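Local coordinates for protein methyltransferase (Pectobacterium atrosepticum SCRI1043, PDB 2P7I) that probably transfers a methyl group from S-adenosylmethionine to a substrate that is not known, at residues 40-45 with 104-109; 118-123 with 187-192; 131-136 with 244-249; 191-196 with 240-245. One frame throughout, in Å; residues are numbered along the deposited sequence.

Overall arrangement
Followed from the N terminus, the chain closes contact 1 first, where the loop leading into strand 46-49 meets the start of strand 104-110. Contact 2 comes next, tying the start of helix 119-130 to the end of helix 179-188. Contact 3 crosses it: residues 131-136 lie within the span that contact 2 closes, but their partners, 244-249, lie beyond it at the C terminus. Contact 4 opens on residues 191-196, where contact 2 ends, finishes on the same final strand as contact 3 and lies within the span of contact 3. Contacts 1, 3 and 4 all reach one mixed sheet, whereas contact 2 joins two helices beside it.

Contact 1: residues 40-45 with 104-109; sequences FFRPGN and YDNIVL
The side-chain amide of N106 is gripped at both ends by the loop 40-45. Its OD1 accepts from R42 N at 2.8 Å, in the carbonyl plane and on a lone pair, while ND2 donates to R42 O at 2.8 Å and to N45 O at 3.1 Å. Both acceptors lie close to the amide plane, and the two ND2 bonds are nearly straight, so the three bonds together fix the rotation of the group. The amide thus takes up both the N-H and the C=O of R42. F41 brings a ring edge, CD1, to the same OD1, with the ring and amide planes 85° apart.

A second, reciprocal pair forms next to it. N45 OD1 accepts from D105 N at 2.9 Å, nearly along the C=O axis, and D105 OD2 accepts from N45 N at 3.0 Å through its anti lone pair. N45 has CG between its backbone N and carbonyl carbon (chi1 63°). Its ND2 lies 3.3 Å from Y104 CD2, the amide and ring planes 20° apart.

These bonds join the loop before strand 46-49 to strand 104-110, its neighbour in the Rossmann-like sheet, with R136 of the next strand bonded to F40 O. N45 OD1 and D105 OD2, both acceptors, are brought 2.9 Å apart; their mutual repulsion is probably offset by the backbone N-H that each receives.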
loop_
_atom_site.group_PDB
_atom_site.type_symbol
_atom_site.label_atom_id
_atom_site.label_comp_id
_atom_site.label_asym_id
_atom_site.label_seq_id
_atom_site.Cartn_x
_atom_site.Cartn_y
_atom_site.Cartn_z
ATOM N N PHE B 40 12.801 2.750 -21.250
ATOM C CA PHE B 40 11.694 2.817 -22.192
ATOM C C PHE B 40 11.959 3.635 -23.441
ATOM O O PHE B 40 11.149 3.584 -24.380
ATOM C CB PHE B 40 10.464 3.430 -21.515
ATOM C CG PHE B 40 9.996 2.685 -20.300
ATOM C CD1 PHE B 40 9.534 1.388 -20.429
ATOM C CD2 PHE B 40 9.982 3.287 -19.035
ATOM C CE1 PHE B 40 9.057 0.684 -19.329
ATOM C CE2 PHE B 40 9.517 2.602 -17.936
ATOM C CZ PHE B 40 9.052 1.302 -18.074
ATOM N N PHE B 41 13.038 4.414 -23.454
ATOM C CA PHE B 41 13.360 5.273 -24.591
ATOM C C PHE B 41 13.396 4.465 -25.878
ATOM O O PHE B 41 13.888 3.334 -25.900
ATOM C CB PHE B 41 14.700 5.973 -24.419
ATOM C CG PHE B 41 14.688 7.195 -23.518
ATOM C CD1 PHE B 41 13.632 8.101 -23.500
ATOM C CD2 PHE B 41 15.803 7.479 -22.735
ATOM C CE1 PHE B 41 13.680 9.251 -22.688
ATOM C CE2 PHE B 41 15.850 8.592 -21.921
ATOM C CZ PHE B 41 14.793 9.483 -21.889
ATOM N N ARG B 42 12.813 5.046 -26.924
ATOM C CA ARG B 42 12.866 4.505 -28.273
ATOM C C ARG B 42 14.010 5.132 -29.052
ATOM O O ARG B 42 14.326 6.306 -28.865
ATOM C CB ARG B 42 11.593 4.880 -29.022
ATOM C CG ARG B 42 10.304 4.462 -28.390
ATOM C CD ARG B 42 10.012 3.046 -28.701
ATOM N NE ARG B 42 9.981 2.905 -30.140
ATOM C CZ ARG B 42 10.225 1.784 -30.799
ATOM N NH1 ARG B 42 10.498 0.655 -30.144
ATOM N NH2 ARG B 42 10.193 1.797 -32.127
ATOM N N PRO B 43 14.595 4.386 -29.997
ATOM C CA PRO B 43 15.611 5.038 -30.845
ATOM C C PRO B 43 14.930 6.067 -31.710
ATOM O O PRO B 43 13.756 5.905 -32.032
ATOM C CB PRO B 43 16.147 3.894 -31.709
ATOM C CG PRO B 43 15.034 2.830 -31.674
ATOM C CD PRO B 43 14.347 2.979 -30.361
ATOM N N GLY B 44 15.623 7.147 -32.035
ATOM C CA GLY B 44 15.065 8.133 -32.955
ATOM C C GLY B 44 15.150 9.485 -32.323
ATOM O O GLY B 44 16.108 9.771 -31.659
ATOM N N ASN B 45 14.113 10.297 -32.485
ATOM C CA ASN B 45 14.132 11.670 -31.989
ATOM C C ASN B 45 13.265 11.860 -30.730
ATOM O O ASN B 45 12.561 10.962 -30.314
ATOM C CB ASN B 45 13.707 12.631 -33.095
ATOM C CG ASN B 45 12.289 12.394 -33.549
ATOM O OD1 ASN B 45 11.589 11.533 -33.007
ATOM N ND2 ASN B 45 11.836 13.182 -34.506
ATOM N N TYR B 104 7.278 12.134 -33.683
ATOM C CA TYR B 104 8.357 11.913 -32.727
ATOM C C TYR B 104 8.293 10.544 -32.053
ATOM O O TYR B 104 7.203 10.028 -31.695
ATOM C CB TYR B 104 8.375 13.035 -31.691
ATOM C CG TYR B 104 8.505 14.372 -32.376
ATOM C CD1 TYR B 104 7.382 15.019 -32.867
ATOM C CD2 TYR B 104 9.754 14.949 -32.617
ATOM C CE1 TYR B 104 7.487 16.234 -33.520
ATOM C CE2 TYR B 104 9.872 16.166 -33.290
ATOM C CZ TYR B 104 8.716 16.800 -33.735
ATOM O OH TYR B 104 8.770 18.004 -34.418
ATOM N N ASP B 105 9.478 9.968 -31.889
ATOM C CA ASP B 105 9.618 8.627 -31.326
ATOM C C ASP B 105 9.454 8.611 -29.812
ATOM O O ASP B 105 9.025 7.617 -29.245
ATOM C CB ASP B 105 10.973 8.054 -31.722
ATOM C CG ASP B 105 11.126 7.970 -33.221
ATOM O OD1 ASP B 105 10.371 7.180 -33.834
ATOM O OD2 ASP B 105 11.972 8.711 -33.772
ATOM N N ASN B 106 9.805 9.729 -29.185
ATOM C CA ASN B 106 9.735 9.927 -27.743
ATOM C C ASN B 106 9.149 11.312 -27.501
ATOM O O ASN B 106 9.618 12.297 -28.084
ATOM C CB ASN B 106 11.143 9.878 -27.104
ATOM C CG ASN B 106 11.864 8.554 -27.347
ATOM O OD1 ASN B 106 11.732 7.601 -26.564
ATOM N ND2 ASN B 106 12.651 8.500 -28.427
ATOM N N ILE B 107 8.128 11.400 -26.649
ATOM C CA ILE B 107 7.559 12.709 -26.271
ATOM C C ILE B 107 7.596 12.840 -24.775
ATOM O O ILE B 107 7.173 11.916 -24.072
ATOM C CB ILE B 107 6.126 12.909 -26.830
ATOM C CG1 ILE B 107 6.179 12.820 -28.369
ATOM C CG2 ILE B 107 5.562 14.272 -26.348
ATOM C CD1 ILE B 107 4.813 12.959 -29.080
ATOM N N VAL B 108 8.152 13.940 -24.278
ATOM C CA VAL B 108 8.287 14.135 -22.844
ATOM C C VAL B 108 7.324 15.222 -22.407
ATOM O O VAL B 108 7.347 16.323 -22.956
ATOM C CB VAL B 108 9.744 14.494 -22.431
ATOM C CG1 VAL B 108 9.785 14.973 -20.957
ATOM C CG2 VAL B 108 10.676 13.302 -22.656
ATOM N N LEU B 109 6.437 14.873 -21.456
ATOM C CA LEU B 109 5.532 15.857 -20.834
ATOM C C LEU B 109 5.583 15.713 -19.315
ATOM O O LEU B 109 4.815 14.947 -18.704
ATOM C CB LEU B 109 4.104 15.724 -21.383
ATOM C CG LEU B 109 3.110 16.845 -21.103
ATOM C CD1 LEU B 109 3.402 18.185 -21.855
ATOM C CD2 LEU B 109 1.659 16.342 -21.374
#

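Contact 2: residues 118-123 with 187-192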
loop_
_atom_site.group_PDB
_atom_site.type_symbol
_atom_site.label_atom_id
_atom_site.label_comp_id
_atom_site.label_asym_id
_atom_site.label_seq_id
_atom_site.Cartn_x
_atom_site.Cartn_y
_atom_site.Cartn_z
ATOM N N ASP B 118 -7.354 22.437 -20.586
ATOM C CA ASP B 118 -7.974 21.290 -21.254
ATOM C C ASP B 118 -6.929 20.199 -21.504
ATOM O O ASP B 118 -6.398 20.065 -22.596
ATOM C CB ASP B 118 -8.602 21.753 -22.569
ATOM C CG ASP B 118 -9.510 20.717 -23.196
ATOM O OD1 ASP B 118 -9.496 19.536 -22.785
ATOM O OD2 ASP B 118 -10.237 21.098 -24.138
ATOM N N PRO B 119 -6.620 19.409 -20.474
ATOM C CA PRO B 119 -5.562 18.420 -20.577
ATOM C C PRO B 119 -5.858 17.286 -21.574
ATOM O O PRO B 119 -4.961 16.833 -22.271
ATOM C CB PRO B 119 -5.464 17.871 -19.155
ATOM C CG PRO B 119 -6.823 18.146 -18.546
ATOM C CD PRO B 119 -7.245 19.425 -19.143
ATOM N N VAL B 120 -7.103 16.846 -21.664
ATOM C CA VAL B 120 -7.444 15.818 -22.639
ATOM C C VAL B 120 -7.142 16.314 -24.069
ATOM O O VAL B 120 -6.636 15.553 -24.896
ATOM C CB VAL B 120 -8.911 15.336 -22.502
ATOM C CG1 VAL B 120 -9.236 14.333 -23.624
ATOM C CG2 VAL B 120 -9.105 14.712 -21.119
ATOM N N ALA B 121 -7.370 17.587 -24.352
ATOM C CA ALA B 121 -7.160 18.089 -25.699
ATOM C C ALA B 121 -5.659 18.093 -26.074
ATOM O O ALA B 121 -5.317 17.880 -27.255
ATOM C CB ALA B 121 -7.809 19.505 -25.890
ATOM N N LEU B 122 -4.781 18.334 -25.097
ATOM C CA LEU B 122 -3.338 18.283 -25.311
ATOM C C LEU B 122 -2.862 16.863 -25.523
ATOM O O LEU B 122 -2.108 16.593 -26.460
ATOM C CB LEU B 122 -2.580 18.943 -24.136
ATOM C CG LEU B 122 -1.033 18.851 -24.158
ATOM C CD1 LEU B 122 -0.408 19.467 -25.431
ATOM C CD2 LEU B 122 -0.355 19.505 -22.921
ATOM N N LEU B 123 -3.346 15.943 -24.700
ATOM C CA LEU B 123 -2.946 14.551 -24.810
ATOM C C LEU B 123 -3.443 13.976 -26.146
ATOM O O LEU B 123 -2.822 13.098 -26.729
ATOM C CB LEU B 123 -3.468 13.751 -23.615
ATOM C CG LEU B 123 -2.873 14.126 -22.261
ATOM C CD1 LEU B 123 -3.646 13.397 -21.161
ATOM C CD2 LEU B 123 -1.382 13.837 -22.222
ATOM N N SER B 187 -6.583 8.112 -21.114
ATOM C CA SER B 187 -7.493 7.249 -21.747
ATOM C C SER B 187 -8.518 8.002 -22.553
ATOM O O SER B 187 -8.824 7.613 -23.689
ATOM C CB SER B 187 -8.241 6.417 -20.715
ATOM O OG SER B 187 -9.217 5.701 -21.403
ATOM N N ARG B 188 -9.068 9.050 -21.940
ATOM C CA ARG B 188 -10.001 9.934 -22.629
ATOM C C ARG B 188 -9.443 10.571 -23.908
ATOM O O ARG B 188 -10.202 10.871 -24.832
ATOM C CB ARG B 188 -10.524 11.028 -21.699
ATOM C CG ARG B 188 -11.556 10.479 -20.712
ATOM C CD ARG B 188 -11.963 11.545 -19.732
ATOM N NE ARG B 188 -13.083 11.093 -18.909
ATOM C CZ ARG B 188 -13.811 11.902 -18.156
ATOM N NH1 ARG B 188 -13.482 13.177 -18.053
ATOM N NH2 ARG B 188 -14.875 11.454 -17.490
ATOM N N ALA B 189 -8.144 10.796 -23.946
ATOM C CA ALA B 189 -7.458 11.394 -25.101
ATOM C C ALA B 189 -7.157 10.385 -26.228
ATOM O O ALA B 189 -6.597 10.763 -27.270
ATOM C CB ALA B 189 -6.134 12.015 -24.616
ATOM N N GLY B 190 -7.494 9.104 -26.031
ATOM C CA GLY B 190 -7.193 8.056 -26.998
ATOM C C GLY B 190 -5.847 7.368 -26.900
ATOM O O GLY B 190 -5.530 6.525 -27.728
ATOM N N LEU B 191 -5.036 7.729 -25.925
ATOM C CA LEU B 191 -3.761 7.072 -25.717
ATOM C C LEU B 191 -3.920 5.707 -25.139
ATOM O O LEU B 191 -4.932 5.424 -24.469
ATOM C CB LEU B 191 -2.897 7.841 -24.734
ATOM C CG LEU B 191 -2.417 9.227 -25.211
ATOM C CD1 LEU B 191 -2.106 10.123 -24.013
ATOM C CD2 LEU B 191 -1.196 9.089 -26.166
ATOM N N GLN B 192 -2.931 4.849 -25.412
ATOM C CA GLN B 192 -2.849 3.527 -24.792
ATOM C C GLN B 192 -1.879 3.653 -23.637
ATOM O O GLN B 192 -0.756 4.050 -23.847
ATOM C CB GLN B 192 -2.324 2.467 -25.770
ATOM C CG GLN B 192 -3.146 2.311 -27.047
ATOM C CD GLN B 192 -2.885 0.982 -27.783
ATOM O OE1 GLN B 192 -2.359 0.966 -28.897
ATOM N NE2 GLN B 192 -3.269 -0.126 -27.160
#
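A189 places its methyl group against the start of helix 119-130, its CB only 3.3 Å from L123 CB, tighter than usual carbon contact. The same methyl lies 3.6 Å from V120 O, which puts it beside the helix backbone as well as the side chains. V120 reaches back with both branches: CG1, anti to its backbone N (chi1 176°), lies against the backbone of A189 at N and CA, and CG2 comes 4.0 Å from R188 CB. Further along, L191 CD1 touches L123 CB at 3.9 Å, the two leucine side chains crossing at about a right angle.

The turn that presents A189 and L191 is a Schellman motif ending helix 179-188, with G190 at positive phi (88°) as the chain leaves for strand 192-201. The methyltransferase fold here packs the end of one helix on the beginning of another, and both leucines continue onto L137 of the sheet.

Outside this apolar shell the start of helix 119-130 is set by D118 at the N-cap. Its OD1 accepts from A121 N at 3.3 Å, the donor lying above the carboxylate plane. P119 and V120 also meet D185, one turn back in helix 179-188, and R188 packs on S159 of the third subunit.

Contact 3: residues 131-136 with 244-249. With NA (sodium ion), chain F.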
loop_
_atom_site.group_PDB
_atom_site.type_symbol
_atom_site.label_atom_id
_atom_site.label_comp_id
_atom_site.label_asym_id
_atom_site.label_seq_id
_atom_site.Cartn_x
_atom_site.Cartn_y
_atom_site.Cartn_z
ATOM N N LEU B 131 2.762 11.712 -31.953
ATOM C CA LEU B 131 3.462 10.449 -31.744
ATOM C C LEU B 131 3.734 9.747 -33.070
ATOM O O LEU B 131 2.838 9.549 -33.872
ATOM C CB LEU B 131 2.680 9.484 -30.845
ATOM C CG LEU B 131 2.789 9.643 -29.337
ATOM C CD1 LEU B 131 1.764 8.717 -28.664
ATOM C CD2 LEU B 131 4.197 9.341 -28.827
ATOM N N ALA B 132 4.977 9.359 -33.284
ATOM C CA ALA B 132 5.296 8.488 -34.392
ATOM C C ALA B 132 4.682 7.114 -34.162
ATOM O O ALA B 132 4.289 6.765 -33.058
ATOM C CB ALA B 132 6.809 8.395 -34.578
ATOM N N GLU B 133 4.613 6.312 -35.211
ATOM C CA GLU B 133 4.267 4.911 -35.011
ATOM C C GLU B 133 5.348 4.277 -34.146
ATOM O O GLU B 133 6.560 4.448 -34.399
ATOM C CB GLU B 133 4.134 4.178 -36.357
ATOM C CG GLU B 133 2.992 4.747 -37.264
ATOM C CD GLU B 133 1.600 4.658 -36.615
ATOM O OE1 GLU B 133 1.376 3.691 -35.843
ATOM O OE2 GLU B 133 0.734 5.538 -36.878
ATOM N N GLY B 134 4.919 3.571 -33.103
ATOM C CA GLY B 134 5.831 2.990 -32.119
ATOM C C GLY B 134 6.335 3.977 -31.088
ATOM O O GLY B 134 7.078 3.608 -30.194
ATOM N N GLY B 135 5.952 5.242 -31.234
ATOM C CA GLY B 135 6.439 6.291 -30.358
ATOM C C GLY B 135 5.849 6.190 -28.958
ATOM O O GLY B 135 4.795 5.601 -28.755
ATOM N N ARG B 136 6.560 6.763 -27.997
ATOM C CA ARG B 136 6.168 6.716 -26.605
ATOM C C ARG B 136 6.083 8.115 -25.989
ATOM O O ARG B 136 6.960 8.931 -26.187
ATOM C CB ARG B 136 7.152 5.836 -25.828
ATOM C CG ARG B 136 6.973 4.355 -26.183
ATOM C CD ARG B 136 8.003 3.476 -25.532
ATOM N NE ARG B 136 7.883 2.109 -26.036
ATOM C CZ ARG B 136 8.687 1.120 -25.697
ATOM N NH1 ARG B 136 9.666 1.332 -24.852
ATOM N NH2 ARG B 136 8.517 -0.081 -26.230
ATOM N N CYS B 244 2.927 5.856 -22.242
ATOM C CA CYS B 244 1.803 5.723 -23.147
ATOM C C CYS B 244 2.265 5.541 -24.587
ATOM O O CYS B 244 3.356 5.989 -24.972
ATOM C CB CYS B 244 0.975 7.002 -23.108
ATOM S SG CYS B 244 0.290 7.426 -21.475
ATOM N N GLU B 245 1.434 4.869 -25.357
ATOM C CA GLU B 245 1.638 4.666 -26.794
ATOM C C GLU B 245 0.406 5.132 -27.531
ATOM O O GLU B 245 -0.642 5.424 -26.926
ATOM C CB GLU B 245 1.977 3.207 -27.091
ATOM C CG GLU B 245 3.382 2.933 -26.558
ATOM C CD GLU B 245 3.818 1.478 -26.639
ATOM O OE1 GLU B 245 3.818 0.922 -27.740
ATOM O OE2 GLU B 245 4.198 0.905 -25.598
ATOM N N LYS B 246 0.560 5.237 -28.840
ATOM C CA LYS B 246 -0.480 5.817 -29.680
ATOM C C LYS B 246 -1.651 4.855 -29.827
ATOM O O LYS B 246 -1.464 3.664 -30.050
ATOM C CB LYS B 246 0.116 6.145 -31.059
ATOM C CG LYS B 246 -0.846 6.699 -32.030
ATOM C CD LYS B 246 -0.109 7.235 -33.294
ATOM C CE LYS B 246 -1.141 7.825 -34.277
ATOM N NZ LYS B 246 -0.524 8.676 -35.382
ATOM N N GLY B 247 -2.868 5.369 -29.683
ATOM C CA GLY B 247 -4.096 4.614 -30.045
ATOM C C GLY B 247 -4.699 5.112 -31.364
ATOM O O GLY B 247 -4.510 6.261 -31.711
ATOM N N ILE B 248 -5.413 4.261 -32.112
ATOM C CA ILE B 248 -5.960 4.704 -33.413
ATOM C C ILE B 248 -7.219 5.532 -33.145
ATOM O O ILE B 248 -8.060 5.130 -32.391
ATOM C CB ILE B 248 -6.248 3.554 -34.438
ATOM C CG1 ILE B 248 -4.952 2.794 -34.778
ATOM C CG2 ILE B 248 -6.856 4.128 -35.758
ATOM C CD1 ILE B 248 -5.135 1.570 -35.717
ATOM N N ASN B 249 -7.272 6.731 -33.692
ATOM C CA ASN B 249 -8.445 7.569 -33.601
ATOM C C ASN B 249 -8.707 8.096 -34.965
ATOM O O ASN B 249 -7.800 8.636 -35.579
ATOM C CB ASN B 249 -8.196 8.770 -32.688
ATOM C CG ASN B 249 -9.384 9.685 -32.628
ATOM O OD1 ASN B 249 -10.488 9.215 -32.471
ATOM N ND2 ASN B 249 -9.180 10.982 -32.793
HETATM NA NA NA F . -12.651 9.135 -33.128
HETATM O O HOH W 1 0.425 10.556 -34.178
HETATM O O HOH W 2 6.663 1.442 -28.668
HETATM O O HOH W 3 2.964 4.376 -30.268
HETATM O O HOH W 4 -11.877 6.474 -33.876
HETATM O O HOH W 5 -12.899 7.935 -31.102
#
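G135 and K246 are joined through a water that accepts from K246 N at 2.9 Å and donates to G135 O at 2.7 Å. A second water accepts from R136 NE at 3.0 Å and donates to G134 O, with a weak bond to E245 OE1. A third lies between L131 O and K246 NZ, but at 2.4 Å from NZ its bond there is too short to be trusted. No direct hydrogen bond joins the two segments.

The charged pairs are looser. E133 OE2 stands 3.7 Å from K246 NZ, a long salt bridge. The R136 and E245 side chains lie side by side, pointing the same way, but E245 OE2 is 3.9 Å from R136 NE and well out of the guanidinium plane, so charge alone operates there. Each has a stronger partner: R136 NH1 donates to F40 O and to P39 O of the second subunit, and E245 OE2 is bonded to T194 in one conformer of that residue.

In the packing, L131 puts CD1 against K246 N and CB, and R136 CA meets C244 O in a CA-H...O contact of 3.3 Å. With CG anti to its backbone N (chi1 178°), K246 starts an extended chain whose CD lies near L131 O.

A type II turn, A132 to G135, leads into strand 135-142, which neighbours the C-terminal strand 237-245 in the methyltransferase sheet. Beyond that strand N249 OD1 binds a sodium ion, together with Q250 O and two waters. One well-placed water carries the sound polar link; the other two are doubtful or weak, and the long ion pairs probably add only modestly.

Contact 4: residues 191-196 with 240-245; sequences LQVTYR and IFLLCE
L242 lies at a slant to both V193 and R196 and splits its branches between them, CD1 toward V193 CG2 and CD2 against R196 CG at 3.7 Å. V193 CG2 also reaches C244 SG at 4.0 Å, while its CG1 lies 3.5 Å above the R196 guanidinium plane, offset toward the rim. That guanidinium forms a salt bridge with E183 of helix 179-188.

T194 and Y195 together face L243 in a classic beta bulge: L243 O accepts from T194 N at 2.8 Å and from Y195 N at 3.2 Å, the latter on a lone pair. The register shifts by one residue there, within the antiparallel pairing of the last two strands of the methyltransferase sheet. Q192 and E245 form a hydrogen-bonded pair on one side of it, and L243 N donates to Y195 O on the other.

On the opposite face from V193 and L242, Y195 and L243 meet CB to CB at 3.9 Å. In the conformer described, the tyrosine ring leads away to the second subunit, where its OH is bonded to A36 O of the second subunit and the ring meets F40 of the second subunit edge-to-face. T194 and E245 cross obliquely. In one of its two modelled conformers the threonine has OG1 anti to its carbonyl carbon (chi1 -59°), and OG1 donates to E245 OE2 at 3.1 Å from above the carboxylate plane.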
loop_
_atom_site.group_PDB
_atom_site.type_symbol
_atom_site.label_atom_id
_atom_site.label_comp_id
_atom_site.label_asym_id
_atom_site.label_seq_id
_atom_site.Cartn_x
_atom_site.Cartn_y
_atom_site.Cartn_z
ATOM N N LEU B 191 -5.036 7.729 -25.925
ATOM C CA LEU B 191 -3.761 7.072 -25.717
ATOM C C LEU B 191 -3.920 5.707 -25.139
ATOM O O LEU B 191 -4.932 5.424 -24.469
ATOM C CB LEU B 191 -2.897 7.841 -24.734
ATOM C CG LEU B 191 -2.417 9.227 -25.211
ATOM C CD1 LEU B 191 -2.106 10.123 -24.013
ATOM C CD2 LEU B 191 -1.196 9.089 -26.166
ATOM N N GLN B 192 -2.931 4.849 -25.412
ATOM C CA GLN B 192 -2.849 3.527 -24.792
ATOM C C GLN B 192 -1.879 3.653 -23.637
ATOM O O GLN B 192 -0.756 4.050 -23.847
ATOM C CB GLN B 192 -2.324 2.467 -25.770
ATOM C CG GLN B 192 -3.146 2.311 -27.047
ATOM C CD GLN B 192 -2.885 0.982 -27.783
ATOM O OE1 GLN B 192 -2.359 0.966 -28.897
ATOM N NE2 GLN B 192 -3.269 -0.126 -27.160
ATOM N N VAL B 193 -2.316 3.339 -22.425
ATOM C CA VAL B 193 -1.421 3.407 -21.280
ATOM C C VAL B 193 -0.777 2.058 -21.165
ATOM O O VAL B 193 -1.458 1.050 -20.963
ATOM C CB VAL B 193 -2.171 3.814 -19.987
ATOM C CG1 VAL B 193 -1.244 3.661 -18.785
ATOM C CG2 VAL B 193 -2.720 5.215 -20.119
ATOM N N THR B 194 0.546 2.027 -21.284
ATOM C CA THR B 194 1.328 0.813 -21.350
ATOM C C THR B 194 1.961 0.442 -20.012
ATOM O O THR B 194 2.107 -0.729 -19.697
ATOM C CB THR B 194 2.435 1.033 -22.383
ATOM O OG1 THR B 194 1.828 1.339 -23.654
ATOM C CG2 THR B 194 3.324 -0.173 -22.508
ATOM N N TYR B 195 2.380 1.472 -19.262
ATOM C CA TYR B 195 3.019 1.248 -17.962
ATOM C C TYR B 195 2.657 2.345 -16.998
ATOM O O TYR B 195 2.558 3.510 -17.368
ATOM C CB TYR B 195 4.540 1.104 -18.058
ATOM C CG TYR B 195 4.987 -0.265 -17.618
ATOM C CD1 TYR B 195 5.459 -0.507 -16.331
ATOM C CD2 TYR B 195 4.878 -1.340 -18.481
ATOM C CE1 TYR B 195 5.842 -1.818 -15.943
ATOM C CE2 TYR B 195 5.247 -2.623 -18.101
ATOM C CZ TYR B 195 5.720 -2.860 -16.853
ATOM O OH TYR B 195 6.071 -4.175 -16.561
ATOM N N ARG B 196 2.447 1.963 -15.746
ATOM C CA ARG B 196 2.182 2.896 -14.665
ATOM C C ARG B 196 3.263 2.670 -13.610
ATOM O O ARG B 196 3.570 1.517 -13.276
ATOM C CB ARG B 196 0.843 2.632 -13.995
ATOM C CG ARG B 196 -0.326 2.499 -14.967
ATOM C CD ARG B 196 -1.237 1.369 -14.707
ATOM N NE ARG B 196 -2.246 1.362 -15.751
ATOM C CZ ARG B 196 -2.108 0.724 -16.914
ATOM N NH1 ARG B 196 -1.073 -0.079 -17.128
ATOM N NH2 ARG B 196 -3.051 0.810 -17.849
ATOM N N ILE B 240 4.055 10.756 -10.397
ATOM C CA ILE B 240 3.597 9.526 -10.986
ATOM C C ILE B 240 3.852 9.623 -12.491
ATOM O O ILE B 240 3.927 10.742 -13.069
ATOM C CB ILE B 240 2.081 9.311 -10.699
ATOM C CG1 ILE B 240 1.311 10.645 -10.824
ATOM C CG2 ILE B 240 1.875 8.728 -9.291
ATOM C CD1 ILE B 240 -0.212 10.492 -10.679
ATOM N N PHE B 241 3.956 8.457 -13.104
ATOM C CA PHE B 241 4.556 8.298 -14.414
ATOM C C PHE B 241 3.731 7.278 -15.155
ATOM O O PHE B 241 3.617 6.108 -14.745
ATOM C CB PHE B 241 6.040 7.863 -14.235
ATOM C CG PHE B 241 6.738 7.364 -15.484
ATOM C CD1 PHE B 241 6.446 7.862 -16.755
ATOM C CD2 PHE B 241 7.741 6.416 -15.372
ATOM C CE1 PHE B 241 7.101 7.350 -17.883
ATOM C CE2 PHE B 241 8.423 5.944 -16.497
ATOM C CZ PHE B 241 8.075 6.373 -17.755
ATOM N N LEU B 242 3.093 7.742 -16.218
ATOM C CA LEU B 242 2.493 6.887 -17.202
ATOM C C LEU B 242 3.304 6.834 -18.516
ATOM O O LEU B 242 3.600 7.847 -19.111
ATOM C CB LEU B 242 1.055 7.330 -17.525
ATOM C CG LEU B 242 -0.004 7.374 -16.407
ATOM C CD1 LEU B 242 -1.389 7.666 -17.132
ATOM C CD2 LEU B 242 -0.070 6.092 -15.658
ATOM N N LEU B 243 3.626 5.629 -18.953
ATOM C CA LEU B 243 4.202 5.393 -20.277
ATOM C C LEU B 243 3.070 5.076 -21.194
ATOM O O LEU B 243 2.309 4.119 -20.984
ATOM C CB LEU B 243 5.175 4.206 -20.281
ATOM C CG LEU B 243 5.961 4.027 -21.604
ATOM C CD1 LEU B 243 7.015 5.172 -21.742
ATOM C CD2 LEU B 243 6.622 2.656 -21.621
ATOM N N CYS B 244 2.927 5.856 -22.242
ATOM C CA CYS B 244 1.803 5.723 -23.147
ATOM C C CYS B 244 2.265 5.541 -24.587
ATOM O O CYS B 244 3.356 5.989 -24.972
ATOM C CB CYS B 244 0.975 7.002 -23.108
ATOM S SG CYS B 244 0.290 7.426 -21.475
ATOM N N GLU B 245 1.434 4.869 -25.357
ATOM C CA GLU B 245 1.638 4.666 -26.794
ATOM C C GLU B 245 0.406 5.132 -27.531
ATOM O O GLU B 245 -0.642 5.424 -26.926
ATOM C CB GLU B 245 1.977 3.207 -27.091
ATOM C CG GLU B 245 3.382 2.933 -26.558
ATOM C CD GLU B 245 3.818 1.478 -26.639
ATOM O OE1 GLU B 245 3.818 0.922 -27.740
ATOM O OE2 GLU B 245 4.198 0.905 -25.598
#